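PDB 2UWJ: type 3 secretion system chaperone PscG from Pseudomonas aeruginosa, which acts with PscE as a cytoplasmic chaperone of the type III secretion system, preventing premature polymerization of the needle protein PscF. Local coordinates for residues E8-A13 with R42-S47; E57-A62 with A75-H80; A69-F74 with D88-G93. One frame throughout, in Å; residues are numbered along the deposited sequence.

Interaction 1 of 3, residues E8-A13 with R42-S47; sequences ELAELA and RLIRIS
Ile44 reaches across from helix 38-51 and sets its side chain against Ala13 and Ala10 of helix 4-17, a one-against-two meeting of apolar groups with no hydrogen bond between the segments. The methyl of Ala13 points toward the other helix and is met by the whole branched end of the isoleucine: CD1 of Ile44 lies 3.7 Å from Ala13 CB, and Ile44 CG2 3.9 Å from the same Ala13 CB. Both branches can meet one methyl because CG2 is anti to the backbone N and CG1 lies beside that nitrogen (chi1 -69°), which turns the fork of the side chain toward helix 4-17. The CG1 arm is then extended, and its terminal CD1 runs on to Ala10, one helical turn before Ala13. There it touches backbone more closely than side chain: Ile44 CD1 is 3.7 Å from Ala10 O but 4.4 Å from Ala10 CB. Small residues at Ala10 and Ala13 let the branched side chain come close to the helix backbone, and the CA atoms of Ala13 and Ile44 are 6.6 Å apart. All three residues are buried. The two helices thus pack directly on each other in an all-helical fold of the TPR clan, beside helix 22-34, which joins them in sequence and adds Leu32 on Ile44 and Trp31 on Leu9. Glu8 and Glu11 form salt bridges with Arg26 and Arg11 of PscE, Ala10 also packs on another protein chain, and Leu43 and Ile46 reach Trp73 of helix 71-80.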
loop_
_atom_site.group_PDB
_atom_site.type_symbol
_atom_site.label_atom_id
_atom_site.label_comp_id
_atom_site.label_asym_id
_atom_site.label_seq_id
_atom_site.Cartn_x
_atom_site.Cartn_y
_atom_site.Cartn_z
ATOM N N GLU C 8 0.573 9.757 8.034
ATOM C CA GLU C 8 -0.500 9.044 8.707
ATOM C C GLU C 8 -1.791 9.867 8.797
ATOM O O GLU C 8 -2.898 9.319 8.699
ATOM C CB GLU C 8 -0.034 8.596 10.097
ATOM C CG GLU C 8 1.049 7.524 9.926
ATOM C CD GLU C 8 1.645 7.110 11.232
ATOM O OE1 GLU C 8 1.291 6.012 11.723
ATOM O OE2 GLU C 8 2.446 7.904 11.766
ATOM N N LEU C 9 -1.656 11.174 8.998
ATOM C CA LEU C 9 -2.836 12.043 9.073
ATOM C C LEU C 9 -3.478 12.071 7.689
ATOM O O LEU C 9 -4.702 12.040 7.581
ATOM C CB LEU C 9 -2.473 13.468 9.468
ATOM C CG LEU C 9 -2.320 13.617 10.987
ATOM C CD1 LEU C 9 -1.591 14.937 11.267
ATOM C CD2 LEU C 9 -3.722 13.585 11.650
ATOM N N ALA C 10 -2.660 12.129 6.635
ATOM C CA ALA C 10 -3.257 12.116 5.278
ATOM C C ALA C 10 -4.027 10.800 5.046
ATOM O O ALA C 10 -5.080 10.792 4.384
ATOM C CB ALA C 10 -2.164 12.278 4.188
ATOM N N GLU C 11 -3.485 9.687 5.539
ATOM C CA GLU C 11 -4.170 8.386 5.386
ATOM C C GLU C 11 -5.421 8.306 6.217
ATOM O O GLU C 11 -6.464 7.721 5.787
ATOM C CB GLU C 11 -3.260 7.215 5.788
ATOM C CG GLU C 11 -2.039 7.030 4.919
ATOM C CD GLU C 11 -1.222 5.806 5.384
ATOM O OE1 GLU C 11 -0.206 5.993 6.086
ATOM O OE2 GLU C 11 -1.623 4.661 5.079
ATOM N N LEU C 12 -5.355 8.857 7.438
ATOM C CA LEU C 12 -6.552 8.889 8.269
ATOM C C LEU C 12 -7.628 9.713 7.531
ATOM O O LEU C 12 -8.778 9.322 7.486
ATOM C CB LEU C 12 -6.268 9.564 9.624
ATOM C CG LEU C 12 -5.596 8.636 10.663
ATOM C CD1 LEU C 12 -4.960 9.514 11.817
ATOM C CD2 LEU C 12 -6.650 7.624 11.174
ATOM N N ALA C 13 -7.247 10.858 6.966
ATOM C CA ALA C 13 -8.230 11.702 6.284
ATOM C C ALA C 13 -8.884 10.958 5.086
ATOM O O ALA C 13 -10.106 11.041 4.870
ATOM C CB ALA C 13 -7.561 13.002 5.787
ATOM N N ARG C 42 -5.869 17.505 -2.349
ATOM C CA ARG C 42 -6.863 17.556 -3.424
ATOM C C ARG C 42 -7.613 16.214 -3.502
ATOM O O ARG C 42 -8.842 16.179 -3.607
ATOM C CB ARG C 42 -6.143 17.914 -4.731
ATOM C CG ARG C 42 -7.052 18.073 -5.938
ATOM C CD ARG C 42 -7.975 19.207 -5.735
ATOM N NE ARG C 42 -7.271 20.457 -5.424
ATOM C CZ ARG C 42 -6.683 21.293 -6.290
ATOM N NH1 ARG C 42 -6.658 21.069 -7.606
ATOM N NH2 ARG C 42 -6.133 22.417 -5.802
ATOM N N LEU C 43 -6.872 15.114 -3.457
ATOM C CA LEU C 43 -7.463 13.766 -3.372
ATOM C C LEU C 43 -8.486 13.664 -2.222
ATOM O O LEU C 43 -9.635 13.180 -2.381
ATOM C CB LEU C 43 -6.342 12.717 -3.108
ATOM C CG LEU C 43 -6.871 11.312 -2.733
ATOM C CD1 LEU C 43 -7.703 10.841 -3.907
ATOM C CD2 LEU C 43 -5.703 10.280 -2.495
ATOM N N ILE C 44 -8.094 14.112 -1.042
ATOM C CA ILE C 44 -8.992 14.030 0.125
ATOM C C ILE C 44 -10.246 14.881 -0.045
ATOM O O ILE C 44 -11.366 14.427 0.225
ATOM C CB ILE C 44 -8.224 14.454 1.440
ATOM C CG1 ILE C 44 -7.162 13.366 1.799
ATOM C CG2 ILE C 44 -9.218 14.639 2.600
ATOM C CD1 ILE C 44 -5.897 13.973 2.655
ATOM N N ARG C 45 -10.056 16.103 -0.514
ATOM C CA ARG C 45 -11.161 17.031 -0.754
ATOM C C ARG C 45 -12.147 16.392 -1.730
ATOM O O ARG C 45 -13.348 16.390 -1.499
ATOM C CB ARG C 45 -10.611 18.321 -1.394
ATOM C CG ARG C 45 -9.976 19.339 -0.381
ATOM C CD ARG C 45 -9.594 20.605 -1.105
ATOM N NE ARG C 45 -8.866 21.546 -0.243
ATOM C CZ ARG C 45 -9.448 22.300 0.689
ATOM N NH1 ARG C 45 -10.759 22.200 0.867
ATOM N NH2 ARG C 45 -8.742 23.181 1.412
ATOM N N ILE C 46 -11.613 15.883 -2.842
ATOM C CA ILE C 46 -12.473 15.272 -3.876
ATOM C C ILE C 46 -13.226 13.994 -3.386
ATOM O O ILE C 46 -14.443 13.826 -3.593
ATOM C CB ILE C 46 -11.650 14.960 -5.106
ATOM C CG1 ILE C 46 -11.297 16.293 -5.788
ATOM C CG2 ILE C 46 -12.471 14.025 -6.066
ATOM C CD1 ILE C 46 -10.199 16.199 -6.865
ATOM N N SER C 47 -12.503 13.125 -2.690
ATOM C CA SER C 47 -13.101 11.921 -2.168
ATOM C C SER C 47 -14.212 12.282 -1.167
ATOM O O SER C 47 -15.319 11.690 -1.189
ATOM C CB SER C 47 -12.046 11.040 -1.480
ATOM O OG SER C 47 -12.665 9.918 -0.869
#

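Interaction 2 of 3, residues E57-A62 with A75-H80; sequences EALAFA and ALCEWH
Leu59 and Ala58 of helix 55-59 close on Cys77 of helix 71-80 in a contact that is essentially apolar. The branch point of the leucine comes nearest, Leu59 CG lying 3.6 Å from Cys77 CB, with Leu59 CD1 at 3.9 Å from that same CB. The sulfur makes the smaller part of the contact. Lying beside its own backbone N (chi1 -76°), Cys77 SG is directed to the methyl of Ala58, the residue before Leu59, at 3.7 Å from Ala58 CB, and the cysteine is thus shared between two consecutive residues. A looser touch is made by the aliphatic part of a charged side chain: Leu59 CD2 is 4.2 Å from Glu78 CG.

No hydrogen bond passes between the segments, and the polar end of Glu78 is engaged elsewhere, its OE1 forming a salt bridge with Arg90 of helix 84-95. Within the all-helical, TPR-clan fold, the contact packs a short helix onto helix 71-80 and links helix 38-51 to the C-terminal helices. Ala58 packs also on Leu49 of helix 38-51 and Leu59 on Phe74 of helix 71-80, whose Leu76 in turn packs on Phe105 and Met109 of helix 100-113.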
loop_
_atom_site.group_PDB
_atom_site.type_symbol
_atom_site.label_atom_id
_atom_site.label_comp_id
_atom_site.label_asym_id
_atom_site.label_seq_id
_atom_site.Cartn_x
_atom_site.Cartn_y
_atom_site.Cartn_z
ATOM N N GLU C 57 -19.518 20.007 -6.942
ATOM C CA GLU C 57 -18.419 20.687 -6.267
ATOM C C GLU C 57 -17.099 19.892 -6.470
ATOM O O GLU C 57 -16.037 20.497 -6.658
ATOM C CB GLU C 57 -18.728 20.859 -4.781
ATOM C CG GLU C 57 -19.973 21.808 -4.519
ATOM C CD GLU C 57 -20.451 21.637 -3.087
ATOM O OE1 GLU C 57 -19.878 22.248 -2.160
ATOM O OE2 GLU C 57 -21.384 20.825 -2.916
ATOM N N ALA C 58 -17.161 18.557 -6.439
ATOM C CA ALA C 58 -15.937 17.767 -6.666
ATOM C C ALA C 58 -15.447 18.048 -8.081
ATOM O O ALA C 58 -14.245 18.203 -8.305
ATOM C CB ALA C 58 -16.194 16.233 -6.439
ATOM N N LEU C 59 -16.376 18.190 -9.027
ATOM C CA LEU C 59 -16.018 18.434 -10.416
ATOM C C LEU C 59 -15.465 19.842 -10.671
ATOM O O LEU C 59 -14.871 20.080 -11.703
ATOM C CB LEU C 59 -17.209 18.170 -11.353
ATOM C CG LEU C 59 -17.400 16.696 -11.760
ATOM C CD1 LEU C 59 -18.809 16.592 -12.416
ATOM C CD2 LEU C 59 -16.258 16.218 -12.784
ATOM N N ALA C 60 -15.635 20.773 -9.732
ATOM C CA ALA C 60 -15.034 22.095 -9.955
ATOM C C ALA C 60 -13.480 21.926 -10.091
ATOM O O ALA C 60 -12.825 22.724 -10.767
ATOM C CB ALA C 60 -15.362 23.050 -8.791
ATOM N N PHE C 61 -12.919 20.879 -9.480
ATOM C CA PHE C 61 -11.448 20.636 -9.529
ATOM C C PHE C 61 -10.971 20.008 -10.855
ATOM O O PHE C 61 -9.759 19.995 -11.155
ATOM C CB PHE C 61 -11.032 19.747 -8.354
ATOM C CG PHE C 61 -11.115 20.426 -6.987
ATOM C CD1 PHE C 61 -10.278 21.493 -6.669
ATOM C CD2 PHE C 61 -11.998 19.968 -6.018
ATOM C CE1 PHE C 61 -10.321 22.096 -5.388
ATOM C CE2 PHE C 61 -12.051 20.548 -4.758
ATOM C CZ PHE C 61 -11.211 21.616 -4.432
ATOM N N ALA C 62 -11.903 19.512 -11.674
ATOM C CA ALA C 62 -11.513 18.904 -12.970
ATOM C C ALA C 62 -10.895 19.896 -13.977
ATOM O O ALA C 62 -10.013 19.521 -14.778
ATOM C CB ALA C 62 -12.749 18.154 -13.655
ATOM N N ALA C 75 -14.465 11.101 -13.533
ATOM C CA ALA C 75 -15.305 10.150 -14.306
ATOM C C ALA C 75 -16.455 9.633 -13.363
ATOM O O ALA C 75 -17.632 9.557 -13.754
ATOM C CB ALA C 75 -14.478 8.941 -14.747
ATOM N N LEU C 76 -16.110 9.282 -12.128
ATOM C CA LEU C 76 -17.141 8.724 -11.211
ATOM C C LEU C 76 -18.223 9.781 -10.964
ATOM O O LEU C 76 -19.431 9.442 -10.893
ATOM C CB LEU C 76 -16.534 8.279 -9.865
ATOM C CG LEU C 76 -15.700 6.956 -9.958
ATOM C CD1 LEU C 76 -14.893 6.750 -8.676
ATOM C CD2 LEU C 76 -16.600 5.778 -10.215
ATOM N N CYS C 77 -17.808 11.045 -10.800
ATOM C CA CYS C 77 -18.754 12.147 -10.559
ATOM C C CYS C 77 -19.695 12.328 -11.771
ATOM O O CYS C 77 -20.938 12.529 -11.630
ATOM C CB CYS C 77 -17.990 13.464 -10.281
ATOM S SG CYS C 77 -17.306 13.512 -8.614
ATOM N N GLU C 78 -19.109 12.306 -12.953
ATOM C CA GLU C 78 -19.898 12.449 -14.193
ATOM C C GLU C 78 -20.909 11.263 -14.276
ATOM O O GLU C 78 -22.085 11.434 -14.676
ATOM C CB GLU C 78 -18.945 12.456 -15.411
ATOM C CG GLU C 78 -18.285 13.820 -15.588
ATOM C CD GLU C 78 -17.057 13.801 -16.511
ATOM O OE1 GLU C 78 -16.441 12.737 -16.682
ATOM O OE2 GLU C 78 -16.732 14.863 -17.037
ATOM N N TRP C 79 -20.440 10.077 -13.930
ATOM C CA TRP C 79 -21.288 8.894 -13.941
ATOM C C TRP C 79 -22.503 9.086 -13.007
ATOM O O TRP C 79 -23.635 8.888 -13.455
ATOM C CB TRP C 79 -20.483 7.660 -13.521
ATOM C CG TRP C 79 -21.269 6.346 -13.419
ATOM C CD1 TRP C 79 -21.980 5.703 -14.423
ATOM C CD2 TRP C 79 -21.283 5.457 -12.293
ATOM N NE1 TRP C 79 -22.412 4.453 -13.986
ATOM C CE2 TRP C 79 -22.004 4.275 -12.687
ATOM C CE3 TRP C 79 -20.751 5.529 -10.994
ATOM C CZ2 TRP C 79 -22.195 3.184 -11.824
ATOM C CZ3 TRP C 79 -20.945 4.423 -10.122
ATOM C CH2 TRP C 79 -21.663 3.269 -10.553
ATOM N N HIS C 80 -22.297 9.479 -11.742
ATOM C CA HIS C 80 -23.429 9.635 -10.829
ATOM C C HIS C 80 -24.312 10.802 -11.217
ATOM O O HIS C 80 -25.486 10.829 -10.831
ATOM C CB HIS C 80 -22.995 9.794 -9.353
ATOM C CG HIS C 80 -22.259 8.608 -8.798
ATOM N ND1 HIS C 80 -22.890 7.467 -8.357
ATOM C CD2 HIS C 80 -20.935 8.422 -8.527
ATOM C CE1 HIS C 80 -22.016 6.635 -7.826
ATOM N NE2 HIS C 80 -20.813 7.191 -7.914
#

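Interaction 3 of 3, residues A69-F74 with D88-G93; sequences ALEPWF and DRRLAG
Arg90 and Glu71 form a salt bridge between neighbouring helices, 84-95 and 71-80, of an all-helical fold of the TPR clan. Arg90 NH1 donates to Glu71 OE1 over 2.8 Å with an N-H...O angle of 154°. The acceptor lies almost in the guanidinium plane, whereas the donor approaches OE1 on its syn side, 21° out of the carboxylate plane. A bend in the glutamate at chi2 curls its carboxylate back to the arginine, and the two side chains cross at about a right angle.

The remaining polar atoms are also engaged. A water donates to Glu71 OE2 at 2.6 Å and accepts from Arg90 NH1 at 2.9 Å, so NH1 serves both the carboxylate and the bridging water. Glu71 OE2 also bonds to Asn65 ND2, and Arg90 NE forms a salt bridge with Glu78 OE1; NH2 is hydrogen-bonded too. With two glutamates engaging its different nitrogens, the guanidinium is restrained in rotation, and the two carboxylates would be expected to stabilise its positive charge.

Phe74 adds an apolar contact, but through its methylene rather than through a ring stack: ring and guanidinium planes are 63° apart. Phe74 CB sits over the centre of one guanidinium face, 3.6 Å from Arg90 CZ.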
loop_
_atom_site.group_PDB
_atom_site.type_symbol
_atom_site.label_atom_id
_atom_site.label_comp_id
_atom_site.label_asym_id
_atom_site.label_seq_id
_atom_site.Cartn_x
_atom_site.Cartn_y
_atom_site.Cartn_z
ATOM N N ALA C 69 -3.752 11.179 -11.676
ATOM C CA ALA C 69 -4.270 10.148 -10.778
ATOM C C ALA C 69 -5.647 10.531 -10.184
ATOM O O ALA C 69 -6.281 9.688 -9.571
ATOM C CB ALA C 69 -3.263 9.893 -9.631
ATOM N N LEU C 70 -6.034 11.810 -10.286
ATOM C CA LEU C 70 -7.317 12.266 -9.761
ATOM C C LEU C 70 -8.433 12.113 -10.802
ATOM O O LEU C 70 -9.631 12.149 -10.437
ATOM C CB LEU C 70 -7.269 13.743 -9.318
ATOM C CG LEU C 70 -6.246 14.044 -8.218
ATOM C CD1 LEU C 70 -6.305 15.538 -7.893
ATOM C CD2 LEU C 70 -6.526 13.159 -6.951
ATOM N N GLU C 71 -8.055 11.900 -12.068
ATOM C CA GLU C 71 -9.077 11.801 -13.148
ATOM C C GLU C 71 -10.210 10.765 -12.910
ATOM O O GLU C 71 -11.341 11.039 -13.256
ATOM C CB GLU C 71 -8.426 11.571 -14.514
ATOM C CG GLU C 71 -7.640 12.790 -15.035
ATOM C CD GLU C 71 -8.611 13.891 -15.495
ATOM O OE1 GLU C 71 -9.559 13.545 -16.238
ATOM O OE2 GLU C 71 -8.453 15.055 -15.090
ATOM N N PRO C 72 -9.894 9.565 -12.371
ATOM C CA PRO C 72 -10.985 8.609 -12.144
ATOM C C PRO C 72 -12.132 9.189 -11.292
ATOM O O PRO C 72 -13.282 8.823 -11.502
ATOM C CB PRO C 72 -10.296 7.432 -11.426
ATOM C CG PRO C 72 -8.855 7.453 -12.085
ATOM C CD PRO C 72 -8.560 8.949 -12.116
ATOM N N TRP C 73 -11.800 10.029 -10.297
ATOM C CA TRP C 73 -12.811 10.620 -9.449
ATOM C C TRP C 73 -13.745 11.491 -10.269
ATOM O O TRP C 73 -14.964 11.475 -10.014
ATOM C CB TRP C 73 -12.201 11.480 -8.327
ATOM C CG TRP C 73 -11.329 10.663 -7.461
ATOM C CD1 TRP C 73 -9.983 10.394 -7.635
ATOM C CD2 TRP C 73 -11.734 9.958 -6.287
ATOM N NE1 TRP C 73 -9.531 9.557 -6.616
ATOM C CE2 TRP C 73 -10.592 9.286 -5.777
ATOM C CE3 TRP C 73 -12.961 9.830 -5.608
ATOM C CZ2 TRP C 73 -10.651 8.500 -4.608
ATOM C CZ3 TRP C 73 -13.007 9.039 -4.439
ATOM C CH2 TRP C 73 -11.878 8.401 -3.961
ATOM N N PHE C 74 -13.223 12.242 -11.234
ATOM C CA PHE C 74 -14.108 13.083 -12.068
ATOM C C PHE C 74 -15.012 12.188 -12.964
ATOM O O PHE C 74 -16.200 12.504 -13.118
ATOM C CB PHE C 74 -13.293 14.093 -12.902
ATOM C CG PHE C 74 -12.346 14.924 -12.054
ATOM C CD1 PHE C 74 -12.769 15.440 -10.833
ATOM C CD2 PHE C 74 -11.022 15.166 -12.475
ATOM C CE1 PHE C 74 -11.877 16.208 -10.016
ATOM C CE2 PHE C 74 -10.136 15.921 -11.680
ATOM C CZ PHE C 74 -10.557 16.435 -10.461
ATOM N N ASP C 88 -17.897 9.375 -21.201
ATOM C CA ASP C 88 -17.293 8.610 -22.274
ATOM C C ASP C 88 -16.065 9.293 -22.833
ATOM O O ASP C 88 -15.099 8.620 -23.163
ATOM C CB ASP C 88 -18.301 8.319 -23.413
ATOM C CG ASP C 88 -19.442 7.397 -22.971
ATOM O OD1 ASP C 88 -19.267 6.632 -21.979
ATOM O OD2 ASP C 88 -20.519 7.429 -23.626
ATOM N N ARG C 89 -16.088 10.612 -22.983
ATOM C CA ARG C 89 -14.895 11.312 -23.498
ATOM C C ARG C 89 -13.740 11.200 -22.473
ATOM O O ARG C 89 -12.576 10.968 -22.841
ATOM C CB ARG C 89 -15.154 12.808 -23.746
ATOM C CG ARG C 89 -16.073 13.108 -24.955
ATOM C CD ARG C 89 -16.154 14.612 -25.240
ATOM N NE ARG C 89 -16.750 15.414 -24.166
ATOM C CZ ARG C 89 -18.058 15.575 -23.966
ATOM N NH1 ARG C 89 -18.947 14.978 -24.770
ATOM N NH2 ARG C 89 -18.481 16.359 -22.972
ATOM N N ARG C 90 -14.043 11.409 -21.194
ATOM C CA ARG C 90 -12.983 11.306 -20.188
ATOM C C ARG C 90 -12.383 9.884 -20.210
ATOM O O ARG C 90 -11.146 9.713 -20.263
ATOM C CB ARG C 90 -13.532 11.669 -18.780
ATOM C CG ARG C 90 -12.408 11.778 -17.709
ATOM C CD ARG C 90 -12.958 12.271 -16.358
ATOM N NE ARG C 90 -13.743 13.515 -16.447
ATOM C CZ ARG C 90 -13.261 14.767 -16.400
ATOM N NH1 ARG C 90 -11.954 15.036 -16.269
ATOM N NH2 ARG C 90 -14.112 15.787 -16.436
ATOM N N LEU C 91 -13.235 8.850 -20.168
ATOM C CA LEU C 91 -12.714 7.478 -20.207
ATOM C C LEU C 91 -11.879 7.219 -21.463
ATOM O O LEU C 91 -10.779 6.650 -21.379
ATOM C CB LEU C 91 -13.827 6.424 -20.095
ATOM C CG LEU C 91 -14.631 6.439 -18.803
ATOM C CD1 LEU C 91 -15.586 5.241 -18.772
ATOM C CD2 LEU C 91 -13.621 6.408 -17.608
ATOM N N ALA C 92 -12.357 7.676 -22.622
ATOM C CA ALA C 92 -11.585 7.489 -23.868
ATOM C C ALA C 92 -10.194 8.156 -23.729
ATOM O O ALA C 92 -9.189 7.617 -24.180
ATOM C CB ALA C 92 -12.371 8.089 -25.106
ATOM N N GLY C 93 -10.135 9.319 -23.085
ATOM C CA GLY C 93 -8.854 9.981 -22.897
ATOM C C GLY C 93 -7.916 9.173 -21.991
ATOM O O GLY C 93 -6.754 8.945 -22.322
HETATM O O HOH W 1 -9.913 17.053 -16.009
#

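Interactions 1 and 2 are buried and apolar, with no hydrogen bond between their segments; interaction 3 is only partly buried and is ruled by charge and a bridging water. Interactions 2 and 3 share helix 71-80, and their centres are about 9 Å apart. They are tied by the packing of Arg90 on Ala75 as well as by charge, while Phe74 packs on Ala62. Interaction 1 joins earlier helices, its centre about 17 Å from that of interaction 2 and about 20 Å from that of interaction 3. It is nevertheless continuous with both through helix 38-51: Phe61 packs on Arg42, Arg45 and Ile46, and Trp73 on Leu43, Ile46 and Ser47.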